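Local coordinates for protein ribokinase, putative (Burkholderia thailandensis, PDB 3B1Q) that binds inosine and probably phosphorylates nucleosides as a ribokinase-type kinase, at residues Y11-T16 and P40-E45; T249-A254 and L282-Q287. All blocks are in the same frame, centred on the assembly; numbering follows the deposited sequence.

How the contacts relate
Contact 1 comes first along the chain and is complete before contact 2 begins. It pairs strands 10-17 and 42-47 in the four-stranded sheet, consistent with the lid of ribokinase-type kinases, whereas contact 2 joins the start of helix 251-264 to the end of helix 269-284 in the body of the enzyme. Their centres lie about 14 Å apart, and they touch where Asp12 and Ile14 pack on Thr249 and where Arg43 and Glu45 pack on Gln287. Asp12 holds one end of the inosine ribose and Asp253 the other. Together they are consistent with a substrate site shared between lid and body, which Ser36 of the second subunit helps to complete.

Contact 1: residues Y11-T16 and P40-E45. With NOS (inosine), chain G.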
loop_
_atom_site.group_PDB
_atom_site.type_symbol
_atom_site.label_atom_id
_atom_site.label_comp_id
_atom_site.label_asym_id
_atom_site.label_seq_id
_atom_site.Cartn_x
_atom_site.Cartn_y
_atom_site.Cartn_z
ATOM N N TYR A 11 8.888 -10.277 -0.781
ATOM C CA TYR A 11 7.674 -10.678 -1.438
ATOM C C TYR A 11 6.986 -9.452 -1.975
ATOM O O TYR A 11 6.817 -8.459 -1.213
ATOM C CB TYR A 11 6.757 -11.351 -0.440
ATOM C CG TYR A 11 7.396 -12.624 0.096
ATOM C CD1 TYR A 11 7.590 -13.727 -0.738
ATOM C CD2 TYR A 11 7.722 -12.732 1.435
ATOM C CE1 TYR A 11 8.150 -14.932 -0.213
ATOM C CE2 TYR A 11 8.303 -13.909 1.998
ATOM C CZ TYR A 11 8.486 -15.004 1.148
ATOM O OH TYR A 11 9.033 -16.184 1.627
ATOM N N ASP A 12 6.555 -9.530 -3.238
ATOM C CA ASP A 12 5.946 -8.388 -3.921
ATOM C C ASP A 12 4.441 -8.537 -3.991
ATOM O O ASP A 12 3.930 -9.629 -4.215
ATOM C CB ASP A 12 6.485 -8.197 -5.349
ATOM C CG ASP A 12 7.932 -7.749 -5.401
ATOM O OD1 ASP A 12 8.524 -7.326 -4.384
ATOM O OD2 ASP A 12 8.460 -7.792 -6.517
ATOM N N ASN A 13 3.731 -7.448 -3.732
ATOM C CA ASN A 13 2.287 -7.484 -3.790
ATOM C C ASN A 13 1.938 -6.405 -4.795
ATOM O O ASN A 13 2.037 -5.210 -4.476
ATOM C CB ASN A 13 1.749 -7.146 -2.428
ATOM C CG ASN A 13 2.280 -8.101 -1.369
ATOM O OD1 ASN A 13 1.722 -9.177 -1.164
ATOM N ND2 ASN A 13 3.369 -7.697 -0.669
ATOM N N ILE A 14 1.527 -6.834 -5.993
ATOM C CA ILE A 14 1.477 -5.948 -7.158
ATOM C C ILE A 14 0.038 -5.671 -7.534
ATOM O O ILE A 14 -0.813 -6.579 -7.643
ATOM C CB ILE A 14 2.238 -6.617 -8.342
ATOM C CG1 ILE A 14 3.675 -6.911 -7.936
ATOM C CG2 ILE A 14 2.233 -5.671 -9.582
ATOM C CD1 ILE A 14 4.353 -7.876 -8.905
ATOM N N MET A 15 -0.264 -4.361 -7.639
ATOM C CA MET A 15 -1.632 -3.859 -7.814
ATOM C C MET A 15 -1.609 -2.869 -8.970
ATOM O O MET A 15 -0.569 -2.258 -9.237
ATOM C CB MET A 15 -2.117 -3.147 -6.536
ATOM C CG MET A 15 -1.991 -3.986 -5.250
ATOM S SD MET A 15 -2.102 -3.003 -3.735
ATOM C CE MET A 15 -0.379 -2.615 -3.463
ATOM N N THR A 16 -2.705 -2.781 -9.720
ATOM C CA THR A 16 -2.775 -1.777 -10.782
ATOM C C THR A 16 -3.660 -0.632 -10.307
ATOM O O THR A 16 -4.603 -0.820 -9.540
ATOM C CB THR A 16 -3.287 -2.341 -12.134
ATOM O OG1 THR A 16 -4.544 -2.999 -11.933
ATOM C CG2 THR A 16 -2.252 -3.299 -12.774
ATOM N N PRO A 40 -8.808 -3.523 -6.622
ATOM C CA PRO A 40 -9.640 -4.713 -6.585
ATOM C C PRO A 40 -8.833 -5.999 -6.796
ATOM O O PRO A 40 -9.217 -7.043 -6.260
ATOM C CB PRO A 40 -10.674 -4.462 -7.705
ATOM C CG PRO A 40 -10.138 -3.145 -8.470
ATOM C CD PRO A 40 -8.708 -2.968 -7.981
ATOM N N THR A 41 -7.714 -5.919 -7.509
ATOM C CA THR A 41 -6.847 -7.091 -7.718
ATOM C C THR A 41 -5.427 -6.839 -7.212
ATOM O O THR A 41 -4.837 -5.779 -7.446
ATOM C CB THR A 41 -6.801 -7.558 -9.216
ATOM O OG1 THR A 41 -8.136 -7.788 -9.668
ATOM C CG2 THR A 41 -6.068 -8.896 -9.373
ATOM N N MET A 42 -4.893 -7.828 -6.509
ATOM C CA MET A 42 -3.519 -7.772 -6.104
ATOM C C MET A 42 -2.961 -9.183 -6.453
ATOM O O MET A 42 -3.707 -10.194 -6.337
ATOM C CB MET A 42 -3.486 -7.534 -4.601
ATOM C CG MET A 42 -2.055 -7.555 -4.010
ATOM S SD MET A 42 -2.126 -7.204 -2.245
ATOM C CE MET A 42 -2.175 -8.836 -1.458
ATOM N N ARG A 43 -1.745 -9.244 -6.954
ATOM C CA ARG A 43 -1.081 -10.559 -7.193
ATOM C C ARG A 43 0.183 -10.613 -6.346
ATOM O O ARG A 43 1.035 -9.673 -6.348
ATOM C CB ARG A 43 -0.709 -10.667 -8.683
ATOM C CG ARG A 43 -1.876 -10.718 -9.598
ATOM C CD ARG A 43 -1.361 -10.825 -10.989
ATOM N NE ARG A 43 -2.484 -11.020 -11.886
ATOM C CZ ARG A 43 -3.230 -10.055 -12.407
ATOM N NH1 ARG A 43 -2.959 -8.771 -12.175
ATOM N NH2 ARG A 43 -4.222 -10.371 -13.202
ATOM N N ARG A 44 0.367 -11.718 -5.602
ATOM C CA ARG A 44 1.579 -11.898 -4.837
ATOM C C ARG A 44 2.642 -12.632 -5.669
ATOM O O ARG A 44 2.295 -13.550 -6.440
ATOM C CB ARG A 44 1.210 -12.742 -3.621
ATOM C CG ARG A 44 0.154 -12.079 -2.798
ATOM C CD ARG A 44 0.243 -12.542 -1.342
ATOM N NE ARG A 44 1.427 -11.922 -0.755
ATOM C CZ ARG A 44 2.061 -12.370 0.318
ATOM N NH1 ARG A 44 1.602 -13.457 0.943
ATOM N NH2 ARG A 44 3.167 -11.745 0.736
ATOM N N GLU A 45 3.883 -12.178 -5.590
ATOM C CA GLU A 45 4.949 -12.688 -6.407
ATOM C C GLU A 45 6.263 -12.707 -5.636
ATOM O O GLU A 45 6.491 -11.877 -4.734
ATOM C CB GLU A 45 5.117 -11.807 -7.702
ATOM C CG GLU A 45 3.786 -11.552 -8.494
ATOM C CD GLU A 45 3.262 -12.717 -9.273
ATOM O OE1 GLU A 45 3.926 -13.781 -9.258
ATOM O OE2 GLU A 45 2.121 -12.621 -9.853
HETATM N N9 NOS G . 12.158 -3.118 -4.072
HETATM C C4 NOS G . 13.113 -2.744 -3.228
HETATM N N3 NOS G . 14.257 -3.317 -2.758
HETATM C C2 NOS G . 15.047 -2.664 -1.892
HETATM N N1 NOS G . 14.730 -1.428 -1.446
HETATM C C6 NOS G . 13.593 -0.790 -1.830
HETATM O O6 NOS G . 13.270 0.417 -1.382
HETATM C C5 NOS G . 12.691 -1.415 -2.776
HETATM N N7 NOS G . 11.551 -1.105 -3.409
HETATM C C8 NOS G . 11.235 -2.155 -4.195
HETATM C "C5'" NOS G . 12.151 -4.508 -8.539
HETATM O "O5'" NOS G . 13.518 -4.150 -8.914
HETATM C "C4'" NOS G . 12.261 -5.020 -7.095
HETATM O "O4'" NOS G . 12.576 -3.945 -6.139
HETATM C "C1'" NOS G . 12.235 -4.400 -4.832
HETATM C "C2'" NOS G . 10.911 -5.108 -5.068
HETATM O "O2'" NOS G . 10.832 -6.133 -4.076
HETATM C "C3'" NOS G . 10.948 -5.565 -6.512
HETATM O "O3'" NOS G . 10.815 -6.991 -6.678
HETATM O O HOH W 1 -1.354 -7.164 -10.334
#
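Glu45, Ile14 and Asn13 bury the most surface as residues 11-16 and 40-45 pair antiparallel. Asp12 with Glu45 and Ile14 with Arg43 form the hydrogen-bonded pairs, each closed by two backbone bonds; Asp12 N to Glu45 O measures 2.8 Å. On the face carrying Asp12, Ile14, Arg43 and Glu45, the Glu45 chain crosses that of Ile14 at about a right angle, its CG 3.7 Å from Ile14 CD1. A bend at chi2 (-74°) then leads its carboxylate away from strand 10-17. Ile14 O, already bonded to Arg43 N, also takes a water that bridges to Arg43 NH1.

The other face turns on Asn13. Its amide runs alongside the Arg44 guanidinium, the two planes 10° apart, yet OD1, which receives NE at 2.8 Å in a somewhat bent bond, sits a little out of the guanidinium plane. The amide is held from its other end, since ND2 bonds to Gln102 OE1 and Ala103 O, which fixes its rotation. Beside it Met42 SD rests 3.9 Å from Asn13 CB, and Met42 CG meets Met15 CG at 3.8 Å.

Asp12 shows what such pairing can present to a substrate: OD1 accepts inosine O2' at 2.6 Å, and OD2 accepts O3'. Strand 42-47 is an outer strand of this sheet within the chain, strand 10-17 pairs on with strand 101-108, and His118 of the second subunit packs on both methionines.

Contact 2: residues T249-A254 and L282-Q287; sequences TGCGDA and LKIAHQ. With NOS (inosine), chain G; ACT (acetate ion), chain J; ACT (acetate ion), chain H.
Cys251 and Ala254, on the first turn of helix 251-264, supply the apolar part of the contact with the end of helix 269-284. SG of Cys251 presses on Ile284 CB at 3.5 Å, and Ala254 CB lies 3.7 Å from CG of Lys283, the residue most covered here.

Polar interactions gather round the far end of that lysine. Bends at chi2 (-50°) and chi3 (-62°) curl the chain back, bringing NZ to its own segment's His286 O at 3.0 Å. Asp247 O and Gly288 O accept from the same ammonium. Thr249 O also lies close, 3.0 Å from Lys283 CE and 3.1 Å from NZ.

At the N-terminus of helix 251-264, Gly250 is the N-cap, its positive phi (93°) suiting a glycine. Gly250 N bonds OXT of an acetate and Gly252 N bonds its O at 2.9 Å, one oxygen each. Asp253 OD2 accepts hydrogen bonds from inosine O5', at 2.5 Å, and Asn52 ND2. A second acetate is held by His286 ND1 and Gln287 N.

Backbone N-H groups at a helix start make a well-known anion site, and the first acetate, probably from the crystallisation liquor, lies where the anion hole of PfkB kinases would be expected. Carbonyls round the buried Lys283 would likewise favour a charged ammonium, tying the loop after helix 269-284 to the residues leading into that site.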
loop_
_atom_site.group_PDB
_atom_site.type_symbol
_atom_site.label_atom_id
_atom_site.label_comp_id
_atom_site.label_asym_id
_atom_site.label_seq_id
_atom_site.Cartn_x
_atom_site.Cartn_y
_atom_site.Cartn_z
ATOM N N THR A 249 7.193 -4.577 -13.405
ATOM C CA THR A 249 7.911 -4.904 -12.167
ATOM C C THR A 249 9.015 -5.919 -12.372
ATOM O O THR A 249 8.735 -7.049 -12.749
ATOM C CB THR A 249 6.985 -5.469 -11.064
ATOM O OG1 THR A 249 5.803 -4.668 -10.939
ATOM C CG2 THR A 249 7.768 -5.643 -9.727
ATOM N N GLY A 250 10.243 -5.493 -12.118
ATOM C CA GLY A 250 11.411 -6.378 -12.301
ATOM C C GLY A 250 12.099 -6.282 -13.657
ATOM O O GLY A 250 13.061 -7.021 -13.893
ATOM N N CYS A 251 11.589 -5.456 -14.565
ATOM C CA CYS A 251 12.269 -5.244 -15.858
ATOM C C CYS A 251 13.742 -4.845 -15.707
ATOM O O CYS A 251 14.597 -5.428 -16.353
ATOM C CB CYS A 251 11.543 -4.186 -16.711
ATOM S SG CYS A 251 10.123 -4.890 -17.540
ATOM N N GLY A 252 14.034 -3.874 -14.855
ATOM C CA GLY A 252 15.431 -3.468 -14.617
ATOM C C GLY A 252 16.309 -4.598 -14.091
ATOM O O GLY A 252 17.468 -4.734 -14.468
ATOM N N ASP A 253 15.746 -5.439 -13.192
ATOM C CA ASP A 253 16.517 -6.539 -12.701
ATOM C C ASP A 253 16.806 -7.621 -13.720
ATOM O O ASP A 253 17.896 -8.193 -13.718
ATOM C CB ASP A 253 15.795 -7.142 -11.458
ATOM C CG ASP A 253 15.735 -6.157 -10.295
ATOM O OD1 ASP A 253 16.602 -5.242 -10.245
ATOM O OD2 ASP A 253 14.804 -6.247 -9.441
ATOM N N ALA A 254 15.827 -7.931 -14.573
ATOM C CA ALA A 254 16.129 -8.822 -15.676
ATOM C C ALA A 254 17.237 -8.287 -16.556
ATOM O O ALA A 254 18.142 -9.019 -16.983
ATOM C CB ALA A 254 14.848 -9.074 -16.554
ATOM N N LEU A 282 11.550 -9.578 -22.492
ATOM C CA LEU A 282 10.872 -10.830 -22.119
ATOM C C LEU A 282 10.119 -10.698 -20.784
ATOM O O LEU A 282 8.966 -11.131 -20.653
ATOM C CB LEU A 282 11.924 -11.986 -22.030
ATOM C CG LEU A 282 12.559 -12.317 -23.370
ATOM C CD1 LEU A 282 13.675 -13.332 -23.151
ATOM C CD2 LEU A 282 11.487 -12.876 -24.333
ATOM N N LYS A 283 10.752 -10.007 -19.830
ATOM C CA LYS A 283 10.191 -9.855 -18.497
ATOM C C LYS A 283 8.843 -9.125 -18.569
ATOM O O LYS A 283 7.879 -9.555 -17.937
ATOM C CB LYS A 283 11.164 -9.013 -17.647
ATOM C CG LYS A 283 11.213 -9.360 -16.205
ATOM C CD LYS A 283 9.811 -9.435 -15.536
ATOM C CE LYS A 283 9.014 -8.062 -15.570
ATOM N NZ LYS A 283 7.541 -8.301 -15.291
ATOM N N ILE A 284 8.801 -8.037 -19.325
ATOM C CA ILE A 284 7.596 -7.199 -19.316
ATOM C C ILE A 284 6.318 -7.923 -19.807
ATOM O O ILE A 284 5.219 -7.504 -19.500
ATOM C CB ILE A 284 7.845 -5.869 -20.057
ATOM C CG1 ILE A 284 6.837 -4.846 -19.515
ATOM C CG2 ILE A 284 7.607 -6.052 -21.557
ATOM C CD1 ILE A 284 7.204 -3.375 -19.906
ATOM N N ALA A 285 6.490 -9.020 -20.548
ATOM C CA ALA A 285 5.375 -9.788 -21.066
ATOM C C ALA A 285 4.719 -10.700 -19.989
ATOM O O ALA A 285 3.767 -11.421 -20.283
ATOM C CB ALA A 285 5.857 -10.626 -22.246
ATOM N N HIS A 286 5.176 -10.633 -18.745
ATOM C CA HIS A 286 4.716 -11.537 -17.715
ATOM C C HIS A 286 4.483 -10.796 -16.410
ATOM O O HIS A 286 5.119 -9.799 -16.144
ATOM C CB HIS A 286 5.780 -12.665 -17.467
ATOM C CG HIS A 286 6.020 -13.490 -18.676
ATOM N ND1 HIS A 286 5.286 -14.611 -18.961
ATOM C CD2 HIS A 286 6.878 -13.308 -19.712
ATOM C CE1 HIS A 286 5.651 -15.077 -20.149
ATOM N NE2 HIS A 286 6.646 -14.328 -20.606
ATOM N N GLN A 287 3.569 -11.330 -15.591
ATOM C CA GLN A 287 3.291 -10.776 -14.226
ATOM C C GLN A 287 4.388 -10.963 -13.209
ATOM O O GLN A 287 4.933 -12.065 -13.020
ATOM C CB GLN A 287 2.023 -11.396 -13.585
ATOM C CG GLN A 287 0.753 -11.150 -14.299
ATOM C CD GLN A 287 0.232 -9.676 -14.174
ATOM O OE1 GLN A 287 -0.832 -9.363 -14.719
ATOM N NE2 GLN A 287 0.940 -8.838 -13.458
HETATM N N9 NOS G . 12.158 -3.118 -4.072
HETATM C C4 NOS G . 13.113 -2.744 -3.228
HETATM N N3 NOS G . 14.257 -3.317 -2.758
HETATM C C2 NOS G . 15.047 -2.664 -1.892
HETATM N N1 NOS G . 14.730 -1.428 -1.446
HETATM C C6 NOS G . 13.593 -0.790 -1.830
HETATM O O6 NOS G . 13.270 0.417 -1.382
HETATM C C5 NOS G . 12.691 -1.415 -2.776
HETATM N N7 NOS G . 11.551 -1.105 -3.409
HETATM C C8 NOS G . 11.235 -2.155 -4.195
HETATM C "C5'" NOS G . 12.151 -4.508 -8.539
HETATM O "O5'" NOS G . 13.518 -4.150 -8.914
HETATM C "C4'" NOS G . 12.261 -5.020 -7.095
HETATM O "O4'" NOS G . 12.576 -3.945 -6.139
HETATM C "C1'" NOS G . 12.235 -4.400 -4.832
HETATM C "C2'" NOS G . 10.911 -5.108 -5.068
HETATM O "O2'" NOS G . 10.832 -6.133 -4.076
HETATM C "C3'" NOS G . 10.948 -5.565 -6.512
HETATM O "O3'" NOS G . 10.815 -6.991 -6.678
HETATM C C ACT J . 11.058 -2.139 -12.793
HETATM O O ACT J . 11.950 -2.268 -13.714
HETATM O OXT ACT J . 11.061 -2.847 -11.699
HETATM C CH3 ACT J . 10.028 -1.066 -13.032
HETATM C C ACT H . 2.810 -14.942 -16.307
HETATM O O ACT H . 2.611 -13.781 -16.781
HETATM O OXT ACT H . 3.551 -15.762 -16.940
HETATM C CH3 ACT H . 2.163 -15.314 -15.002
#